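Side-chain contacts in phytoene synthase (Enterococcus hirae, PDB 5IYS), which probably joins two farnesyl diphosphate molecules head to head into a C30 isoprenoid such as dehydrosqualene, using magnesium ions: residues K159-G162 with E163-L167; L216-Q219 with A220-Y224; Y249-Q252 with L253-R257. One frame throughout, in Å; residues are numbered along the deposited sequence.

In the fold
From the N terminus the three contacts come in series, each within one unbroken helix, so none closes a loop and none nests in or crosses another. Interaction 1 lies on helix 155-172, close to the centre of the chain. Interaction 2 follows on helix 207-227, which packs against the first helix through Leu-223 and Tyr-224. Interaction 3 lies on the next helix of the chain, 236-258, joined to interaction 2 by a salt bridge and to interaction 1 by packing of Tyr-249 on Met-165. Interactions 1 and 3 both touch the same bound farnesyl thiodiphosphate, whereas no atom of interaction 2 touches it.

Interaction 1 (K159-G162 with E163-L167). With FPS (S-[(2E,6E)-3,7,11-trimethyldodeca-2,6,10-trienyl] trihydrogen thiodiphosphate), chain G.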
loop_
_atom_site.group_PDB
_atom_site.type_symbol
_atom_site.label_atom_id
_atom_site.label_comp_id
_atom_site.label_asym_id
_atom_site.label_seq_id
_atom_site.Cartn_x
_atom_site.Cartn_y
_atom_site.Cartn_z
ATOM N N LYS A 159 7.337 6.545 -4.903
ATOM C CA LYS A 159 6.394 7.232 -4.036
ATOM C C LYS A 159 5.085 7.466 -4.758
ATOM O O LYS A 159 4.037 7.439 -4.138
ATOM C CB LYS A 159 6.957 8.575 -3.573
ATOM C CG LYS A 159 8.028 8.464 -2.489
ATOM C CD LYS A 159 8.168 9.794 -1.749
ATOM C CE LYS A 159 9.174 10.724 -2.408
ATOM N NZ LYS A 159 9.252 12.026 -1.665
ATOM N N LYS A 160 5.141 7.746 -6.053
ATOM C CA LYS A 160 3.907 7.900 -6.826
ATOM C C LYS A 160 3.050 6.616 -6.854
ATOM O O LYS A 160 1.814 6.697 -6.895
ATOM C CB LYS A 160 4.223 8.375 -8.244
ATOM C CG LYS A 160 4.654 9.870 -8.270
ATOM C CD LYS A 160 5.069 10.309 -9.673
ATOM C CE LYS A 160 5.301 11.811 -9.745
ATOM N NZ LYS A 160 5.826 12.055 -11.115
ATOM N N LEU A 161 3.675 5.445 -6.960
ATOM C CA LEU A 161 2.880 4.211 -7.057
ATOM C C LEU A 161 2.169 3.970 -5.709
ATOM O O LEU A 161 1.018 3.520 -5.640
ATOM C CB LEU A 161 3.771 2.990 -7.352
ATOM C CG LEU A 161 3.047 1.631 -7.427
ATOM C CD1 LEU A 161 1.780 1.652 -8.274
ATOM C CD2 LEU A 161 3.997 0.538 -7.918
ATOM N N GLY A 162 2.879 4.228 -4.622
ATOM C CA GLY A 162 2.270 4.100 -3.280
ATOM C C GLY A 162 1.118 5.077 -3.099
ATOM O O GLY A 162 0.049 4.732 -2.595
ATOM N N GLU A 163 1.312 6.310 -3.550
ATOM C CA GLU A 163 0.216 7.255 -3.591
ATOM C C GLU A 163 -0.975 6.827 -4.460
ATOM O O GLU A 163 -2.127 6.984 -4.054
ATOM C CB GLU A 163 0.702 8.665 -4.005
ATOM C CG GLU A 163 -0.332 9.750 -3.723
ATOM C CD GLU A 163 0.077 11.105 -4.333
ATOM O OE1 GLU A 163 1.270 11.294 -4.653
ATOM O OE2 GLU A 163 -0.799 11.965 -4.550
ATOM N N ALA A 164 -0.713 6.337 -5.667
ATOM C CA ALA A 164 -1.803 5.880 -6.531
ATOM C C ALA A 164 -2.610 4.791 -5.804
ATOM O O ALA A 164 -3.835 4.701 -5.943
ATOM C CB ALA A 164 -1.221 5.321 -7.870
ATOM N N MET A 165 -1.902 3.846 -5.198
ATOM C CA MET A 165 -2.586 2.761 -4.494
ATOM C C MET A 165 -3.412 3.242 -3.299
ATOM O O MET A 165 -4.518 2.734 -3.037
ATOM C CB MET A 165 -1.551 1.715 -4.065
ATOM C CG MET A 165 -1.118 0.801 -5.214
ATOM S SD MET A 165 0.203 -0.333 -4.639
ATOM C CE MET A 165 0.423 -1.263 -6.150
ATOM N N GLN A 166 -2.863 4.178 -2.536
ATOM C CA GLN A 166 -3.568 4.673 -1.353
ATOM C C GLN A 166 -4.828 5.424 -1.823
ATOM O O GLN A 166 -5.867 5.292 -1.191
ATOM C CB GLN A 166 -2.666 5.604 -0.532
ATOM C CG GLN A 166 -3.312 6.202 0.702
ATOM C CD GLN A 166 -3.892 5.139 1.617
ATOM O OE1 GLN A 166 -5.084 5.156 1.918
ATOM N NE2 GLN A 166 -3.093 4.130 1.929
ATOM N N LEU A 167 -4.720 6.238 -2.873
ATOM C CA LEU A 167 -5.904 6.913 -3.448
ATOM C C LEU A 167 -6.960 5.908 -3.899
ATOM O O LEU A 167 -8.160 6.134 -3.757
ATOM C CB LEU A 167 -5.501 7.753 -4.667
ATOM C CG LEU A 167 -4.772 9.066 -4.379
ATOM C CD1 LEU A 167 -4.540 9.845 -5.660
ATOM C CD2 LEU A 167 -5.561 9.892 -3.363
HETATM C C1 FPS G . -3.162 -1.988 0.654
HETATM S S1 FPS G . -2.622 -3.114 1.885
HETATM C C2 FPS G . -1.880 -1.262 0.290
HETATM C C3 FPS G . -1.810 0.038 -0.045
HETATM C C4 FPS G . -3.048 0.882 -0.114
HETATM C C5 FPS G . -0.486 0.688 -0.397
HETATM C C6 FPS G . 0.730 -0.234 -0.316
HETATM C C7 FPS G . 1.881 0.421 -1.053
HETATM C C8 FPS G . 2.769 -0.287 -1.773
HETATM C C10 FPS G . 3.944 0.465 -2.360
HETATM C C9 FPS G . 2.681 -1.784 -1.953
HETATM C C11 FPS G . 3.990 0.224 -3.871
HETATM C C12 FPS G . 5.255 0.811 -4.474
HETATM C C13 FPS G . 6.401 0.122 -4.681
HETATM C C14 FPS G . 7.582 0.807 -5.319
HETATM C C15 FPS G . 6.532 -1.336 -4.324
HETATM P PA FPS G . -3.951 -4.676 2.122
HETATM O O1A FPS G . -3.279 -5.878 2.622
HETATM O O2A FPS G . -4.859 -4.122 3.341
HETATM O O3A FPS G . -4.955 -4.924 0.906
HETATM P PB FPS G . -6.325 -4.049 0.930
HETATM O O1B FPS G . -7.441 -4.831 1.565
HETATM O O2B FPS G . -6.520 -3.683 -0.523
HETATM O O3B FPS G . -6.215 -2.767 1.725
#
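The amide of Ala-164 gives the shortest of the four backbone bonds between Lys-159–Gly-162 and Glu-163–Leu-167, with its N 2.8 Å from Lys-160 O. In the other three, too, each N-H bonds to the C=O four residues earlier, from Glu-163, Met-165 and Gln-166 to Lys-159, Leu-161 and Gly-162, as expected in the middle of an alpha helix. One turn apart on the ligand side, Leu-161 and Met-165 meet through their ends: Leu-161 CD1 touches Met-165 CE at 3.9 Å, the two side chains crossing at a slant. Met-165 starts with CG beside its backbone N (chi1 -78°) and then runs fully extended. This course carries Met-165 CG past Leu-161 O at 3.5 Å and brings the sulfur to the prenyl chain, where Met-165 SD lies 3.8 Å from C8 of the ligand. Leu-161 sends its other methyl to the ligand, CD2 coming within 3.7 Å of C12, so its two branches divide between methionine and substrate analogue. Helix 155-172 thus forms part of the wall of the ligand pocket in the all-helical isoprenoid synthase fold, and these residues line it around the farnesyl tail. Nearer the diphosphate end, Gln-166 has CG opposite its backbone N (chi1 179°) and bends at chi2, which puts NE2 3.8 Å from the branch methyl C4. Its side chain also touches the second bound ligand and lies close to Asn-169, a magnesium-binding residue. Helix 207-227 covers the neighbouring flank, with Tyr-224 against Leu-161 and Ala-164, and Lys-160 reaches across to a salt bridge with Glu-226. On the flank facing helix 125-143, Glu-163 and Gln-166 both pack on Cys-132, while Glu-163 CB rests 3.6 Å from Lys-159 O.

Interaction 2 (L216-Q219 with A220-Y224); sequences LAKQ and AENLY
Lys-218 and Asn-222 sit one turn apart on helix 207-227, an i to i+4 pair on a long helix of the isoprenoid synthase fold. Lys-218 NZ reaches Asn-222 OD1 at 3.5 Å, a weak hydrogen bond. The lysine chain bends at chi2 and again at chi4, which curls its methylenes past the same oxygen. The Asn-222 amide lies close to the backbone of the preceding turn: with chi1 at -72° its CG stands beside its own N and 3.3 Å from Lys-218 O, the carbonyl that also accepts Asn-222 N. Gln-219 comes from the next position round the helix. Gln-219 NE2 is 4.0 Å from Asn-222 OD1, with the two amide planes nearly perpendicular (86°), a van der Waals approach. The bend at chi2 lays Gln-219 OE1 4.0 Å from Leu-223 CG. Farther round, Glu-221 runs extended beside the backbone, its CG 3.4 Å from Ala-217 O. Its carboxylate goes to the next helix, where Glu-221 OE2 and Arg-257 NH1 form a salt bridge of 2.9 Å. Leu-223 and Tyr-224 pack on helix 155-172, and Tyr-224 OH is hydrogen-bonded to Thr-168 OG1. Leu-223 CG abuts the oxygen end of the carbonyl one turn back, 3.2 Å from Gln-219 O, which also takes the hydrogen bond of Leu-223 N.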
loop_
_atom_site.group_PDB
_atom_site.type_symbol
_atom_site.label_atom_id
_atom_site.label_comp_id
_atom_site.label_asym_id
_atom_site.label_seq_id
_atom_site.Cartn_x
_atom_site.Cartn_y
_atom_site.Cartn_z
ATOM N N LEU A 216 -10.596 12.385 -8.589
ATOM C CA LEU A 216 -9.530 11.738 -7.812
ATOM C C LEU A 216 -9.046 10.459 -8.504
ATOM O O LEU A 216 -7.856 10.152 -8.471
ATOM C CB LEU A 216 -10.042 11.430 -6.398
ATOM C CG LEU A 216 -9.010 11.168 -5.301
ATOM C CD1 LEU A 216 -8.115 12.406 -5.172
ATOM C CD2 LEU A 216 -9.674 10.851 -3.963
ATOM N N ALA A 217 -9.943 9.739 -9.177
ATOM C CA ALA A 217 -9.548 8.526 -9.889
ATOM C C ALA A 217 -8.604 8.836 -11.046
ATOM O O ALA A 217 -7.581 8.168 -11.247
ATOM C CB ALA A 217 -10.771 7.739 -10.358
ATOM N N LYS A 218 -8.903 9.925 -11.739
ATOM C CA LYS A 218 -8.026 10.397 -12.803
ATOM C C LYS A 218 -6.643 10.715 -12.241
ATOM O O LYS A 218 -5.659 10.288 -12.813
ATOM C CB LYS A 218 -8.625 11.627 -13.486
ATOM C CG LYS A 218 -7.678 12.313 -14.470
ATOM C CD LYS A 218 -7.699 13.824 -14.218
ATOM C CE LYS A 218 -7.297 14.633 -15.447
ATOM N NZ LYS A 218 -5.944 15.248 -15.291
ATOM N N GLN A 219 -6.572 11.387 -11.095
ATOM C CA GLN A 219 -5.288 11.661 -10.463
ATOM C C GLN A 219 -4.555 10.366 -10.119
ATOM O O GLN A 219 -3.357 10.272 -10.365
ATOM C CB GLN A 219 -5.458 12.456 -9.168
ATOM C CG GLN A 219 -4.142 12.902 -8.550
ATOM C CD GLN A 219 -3.226 13.614 -9.551
ATOM O OE1 GLN A 219 -2.021 13.755 -9.326
ATOM N NE2 GLN A 219 -3.782 14.003 -10.690
ATOM N N ALA A 220 -5.221 9.445 -9.417
ATOM C CA ALA A 220 -4.633 8.109 -9.196
ATOM C C ALA A 220 -4.134 7.428 -10.471
ATOM O O ALA A 220 -3.032 6.848 -10.508
ATOM C CB ALA A 220 -5.633 7.207 -8.463
ATOM N N GLU A 221 -4.969 7.426 -11.505
ATOM C CA GLU A 221 -4.604 6.787 -12.773
ATOM C C GLU A 221 -3.378 7.421 -13.422
ATOM O O GLU A 221 -2.475 6.733 -13.911
ATOM C CB GLU A 221 -5.796 6.827 -13.750
ATOM C CG GLU A 221 -6.786 5.718 -13.498
ATOM C CD GLU A 221 -8.106 5.906 -14.229
ATOM O OE1 GLU A 221 -8.357 7.014 -14.736
ATOM O OE2 GLU A 221 -8.886 4.934 -14.299
ATOM N N ASN A 222 -3.304 8.742 -13.342
ATOM C CA ASN A 222 -2.104 9.469 -13.747
ATOM C C ASN A 222 -0.880 9.083 -12.943
ATOM O O ASN A 222 0.211 8.909 -13.497
ATOM C CB ASN A 222 -2.321 10.982 -13.581
ATOM C CG ASN A 222 -3.264 11.558 -14.628
ATOM O OD1 ASN A 222 -3.687 12.711 -14.523
ATOM N ND2 ASN A 222 -3.572 10.775 -15.654
ATOM N N LEU A 223 -1.058 8.926 -11.636
ATOM C CA LEU A 223 0.064 8.500 -10.805
ATOM C C LEU A 223 0.552 7.083 -11.080
ATOM O O LEU A 223 1.760 6.842 -11.005
ATOM C CB LEU A 223 -0.253 8.662 -9.321
ATOM C CG LEU A 223 -0.508 10.100 -8.864
ATOM C CD1 LEU A 223 -1.197 10.032 -7.495
ATOM C CD2 LEU A 223 0.816 10.825 -8.746
ATOM N N TYR A 224 -0.372 6.141 -11.316
ATOM C CA TYR A 224 -0.002 4.799 -11.726
ATOM C C TYR A 224 0.877 4.931 -12.964
ATOM O O TYR A 224 1.987 4.391 -13.026
ATOM C CB TYR A 224 -1.250 3.937 -12.016
ATOM C CG TYR A 224 -1.912 3.327 -10.782
ATOM C CD1 TYR A 224 -1.272 2.332 -10.026
ATOM C CD2 TYR A 224 -3.219 3.635 -10.467
ATOM C CE1 TYR A 224 -1.909 1.726 -8.938
ATOM C CE2 TYR A 224 -3.848 3.073 -9.357
ATOM C CZ TYR A 224 -3.197 2.114 -8.610
ATOM O OH TYR A 224 -3.877 1.508 -7.554
#

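Interaction 3 (Y249-Q252 with L253-R257). With FPS (S-[(2E,6E)-3,7,11-trimethyldodeca-2,6,10-trienyl] trihydrogen thiodiphosphate), chain G.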
loop_
_atom_site.group_PDB
_atom_site.type_symbol
_atom_site.label_atom_id
_atom_site.label_comp_id
_atom_site.label_asym_id
_atom_site.label_seq_id
_atom_site.Cartn_x
_atom_site.Cartn_y
_atom_site.Cartn_z
ATOM N N TYR A 249 -4.087 -3.822 -8.205
ATOM C CA TYR A 249 -4.657 -2.823 -7.312
ATOM C C TYR A 249 -5.477 -1.784 -8.100
ATOM O O TYR A 249 -6.591 -1.449 -7.695
ATOM C CB TYR A 249 -3.590 -2.175 -6.422
ATOM C CG TYR A 249 -4.137 -1.893 -5.051
ATOM C CD1 TYR A 249 -4.359 -2.929 -4.152
ATOM C CD2 TYR A 249 -4.544 -0.613 -4.705
ATOM C CE1 TYR A 249 -4.846 -2.680 -2.891
ATOM C CE2 TYR A 249 -5.048 -0.336 -3.437
ATOM C CZ TYR A 249 -5.212 -1.381 -2.554
ATOM O OH TYR A 249 -5.739 -1.138 -1.322
ATOM N N ARG A 250 -4.966 -1.362 -9.255
ATOM C CA ARG A 250 -5.599 -0.314 -10.065
ATOM C C ARG A 250 -6.967 -0.747 -10.578
ATOM O O ARG A 250 -7.859 0.077 -10.809
ATOM C CB ARG A 250 -4.736 0.018 -11.294
ATOM C CG ARG A 250 -5.376 1.070 -12.196
ATOM C CD ARG A 250 -4.388 1.519 -13.281
ATOM N NE ARG A 250 -4.083 0.379 -14.144
ATOM C CZ ARG A 250 -3.260 0.434 -15.184
ATOM N NH1 ARG A 250 -2.638 1.576 -15.461
ATOM N NH2 ARG A 250 -2.999 -0.665 -15.890
ATOM N N GLU A 251 -7.056 -2.029 -10.910
ATOM C CA GLU A 251 -8.312 -2.644 -11.357
ATOM C C GLU A 251 -9.503 -2.398 -10.447
ATOM O O GLU A 251 -10.645 -2.302 -10.917
ATOM C CB GLU A 251 -8.095 -4.158 -11.565
ATOM C CG GLU A 251 -9.372 -4.901 -11.965
ATOM C CD GLU A 251 -9.785 -4.666 -13.409
ATOM O OE1 GLU A 251 -9.022 -4.039 -14.176
ATOM O OE2 GLU A 251 -10.917 -5.071 -13.765
ATOM N N GLN A 252 -9.257 -2.177 -9.158
ATOM C CA GLN A 252 -10.373 -1.858 -8.274
ATOM C C GLN A 252 -11.117 -0.572 -8.603
ATOM O O GLN A 252 -12.288 -0.428 -8.231
ATOM C CB GLN A 252 -9.948 -1.846 -6.805
ATOM C CG GLN A 252 -9.249 -3.153 -6.429
ATOM C CD GLN A 252 -8.675 -3.098 -5.040
ATOM O OE1 GLN A 252 -9.274 -3.606 -4.090
ATOM N NE2 GLN A 252 -7.607 -2.329 -4.885
ATOM N N LEU A 253 -10.448 0.370 -9.267
ATOM C CA LEU A 253 -11.162 1.546 -9.764
ATOM C C LEU A 253 -12.258 1.133 -10.753
ATOM O O LEU A 253 -13.365 1.671 -10.719
ATOM C CB LEU A 253 -10.203 2.553 -10.417
ATOM C CG LEU A 253 -9.108 3.121 -9.486
ATOM C CD1 LEU A 253 -8.168 3.950 -10.342
ATOM C CD2 LEU A 253 -9.704 3.984 -8.390
ATOM N N ASN A 254 -11.930 0.250 -11.685
ATOM C CA ASN A 254 -12.919 -0.192 -12.680
ATOM C C ASN A 254 -14.080 -0.974 -12.100
ATOM O O ASN A 254 -15.213 -0.852 -12.562
ATOM C CB ASN A 254 -12.250 -0.981 -13.798
ATOM C CG ASN A 254 -11.628 -0.075 -14.835
ATOM O OD1 ASN A 254 -11.896 1.125 -14.870
ATOM N ND2 ASN A 254 -10.742 -0.627 -15.645
ATOM N N ILE A 255 -13.814 -1.697 -11.022
ATOM C CA ILE A 255 -14.841 -2.408 -10.274
ATOM C C ILE A 255 -15.892 -1.428 -9.755
ATOM O O ILE A 255 -17.093 -1.688 -9.869
ATOM C CB ILE A 255 -14.205 -3.151 -9.070
ATOM C CG1 ILE A 255 -13.669 -4.519 -9.499
ATOM C CG2 ILE A 255 -15.191 -3.328 -7.926
ATOM C CD1 ILE A 255 -13.423 -4.645 -10.988
ATOM N N VAL A 256 -15.448 -0.358 -9.095
ATOM C CA VAL A 256 -16.371 0.622 -8.521
ATOM C C VAL A 256 -17.178 1.282 -9.634
ATOM O O VAL A 256 -18.380 1.502 -9.503
ATOM C CB VAL A 256 -15.651 1.700 -7.681
ATOM C CG1 VAL A 256 -16.632 2.737 -7.157
ATOM C CG2 VAL A 256 -14.883 1.068 -6.538
ATOM N N ARG A 257 -16.518 1.601 -10.739
ATOM C CA ARG A 257 -17.245 2.123 -11.891
ATOM C C ARG A 257 -18.296 1.120 -12.391
ATOM O O ARG A 257 -19.445 1.488 -12.617
ATOM C CB ARG A 257 -16.269 2.474 -13.011
ATOM C CG ARG A 257 -15.379 3.647 -12.723
ATOM C CD ARG A 257 -14.310 3.738 -13.786
ATOM N NE ARG A 257 -13.539 4.969 -13.684
ATOM C CZ ARG A 257 -12.215 5.017 -13.643
ATOM N NH1 ARG A 257 -11.514 3.896 -13.757
ATOM N NH2 ARG A 257 -11.585 6.184 -13.591
HETATM C C1 FPS G . -3.162 -1.988 0.654
HETATM S S1 FPS G . -2.622 -3.114 1.885
HETATM C C2 FPS G . -1.880 -1.262 0.290
HETATM C C3 FPS G . -1.810 0.038 -0.045
HETATM C C4 FPS G . -3.048 0.882 -0.114
HETATM C C5 FPS G . -0.486 0.688 -0.397
HETATM C C6 FPS G . 0.730 -0.234 -0.316
HETATM C C7 FPS G . 1.881 0.421 -1.053
HETATM C C8 FPS G . 2.769 -0.287 -1.773
HETATM C C10 FPS G . 3.944 0.465 -2.360
HETATM C C9 FPS G . 2.681 -1.784 -1.953
HETATM C C11 FPS G . 3.990 0.224 -3.871
HETATM C C12 FPS G . 5.255 0.811 -4.474
HETATM C C13 FPS G . 6.401 0.122 -4.681
HETATM C C14 FPS G . 7.582 0.807 -5.319
HETATM C C15 FPS G . 6.532 -1.336 -4.324
HETATM P PA FPS G . -3.951 -4.676 2.122
HETATM O O1A FPS G . -3.279 -5.878 2.622
HETATM O O2A FPS G . -4.859 -4.122 3.341
HETATM O O3A FPS G . -4.955 -4.924 0.906
HETATM P PB FPS G . -6.325 -4.049 0.930
HETATM O O1B FPS G . -7.441 -4.831 1.565
HETATM O O2B FPS G . -6.520 -3.683 -0.523
HETATM O O3B FPS G . -6.215 -2.767 1.725
#
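The side chain of Glu-251 starts with CB directed away from Leu-253–Arg-257; it stands on helix 236-258, a helix of the all-helical isoprenoid synthase fold that brings Tyr-249 to the ligand pocket. CG is anti to the backbone N (chi1 177°), and the bend at chi2 turns the chain back toward the following turn. Glu-251 CG then meets Ile-255 CD1 at 4.2 Å. At the tip the carboxylate divides: Glu-251 OE2 lies 3.8 Å from Ile-255 CD1 and forms a salt bridge with Arg-274, while Glu-251 OE1 approaches Asn-254 ND2 to 4.1 Å with the carboxylate and amide planes almost perpendicular. Here Leu-253 N bonds to Arg-250 O, three residues back, from above the carbonyl plane. Tyr-249 O takes two bonds from Gln-252, one from its N and one from NE2 at 3.1 Å, the latter in the carbonyl plane on a lone pair. This grip places Gln-252 NE2 over the centre of the Tyr-249 ring, 3.2 Å above its plane, while Gln-252 OE1 accepts from Arg-172 NH1, itself a ligand-binding group. Arg-257 NH1 donates to Asn-254 OD1, and Arg-257 NE pairs with Glu-214. Tyr-249 OH, also bonded to Asn-169, donates to the terminal phosphate of the farnesyl analogue, 2.8 Å from O2B, which lies near the ring plane at its edge.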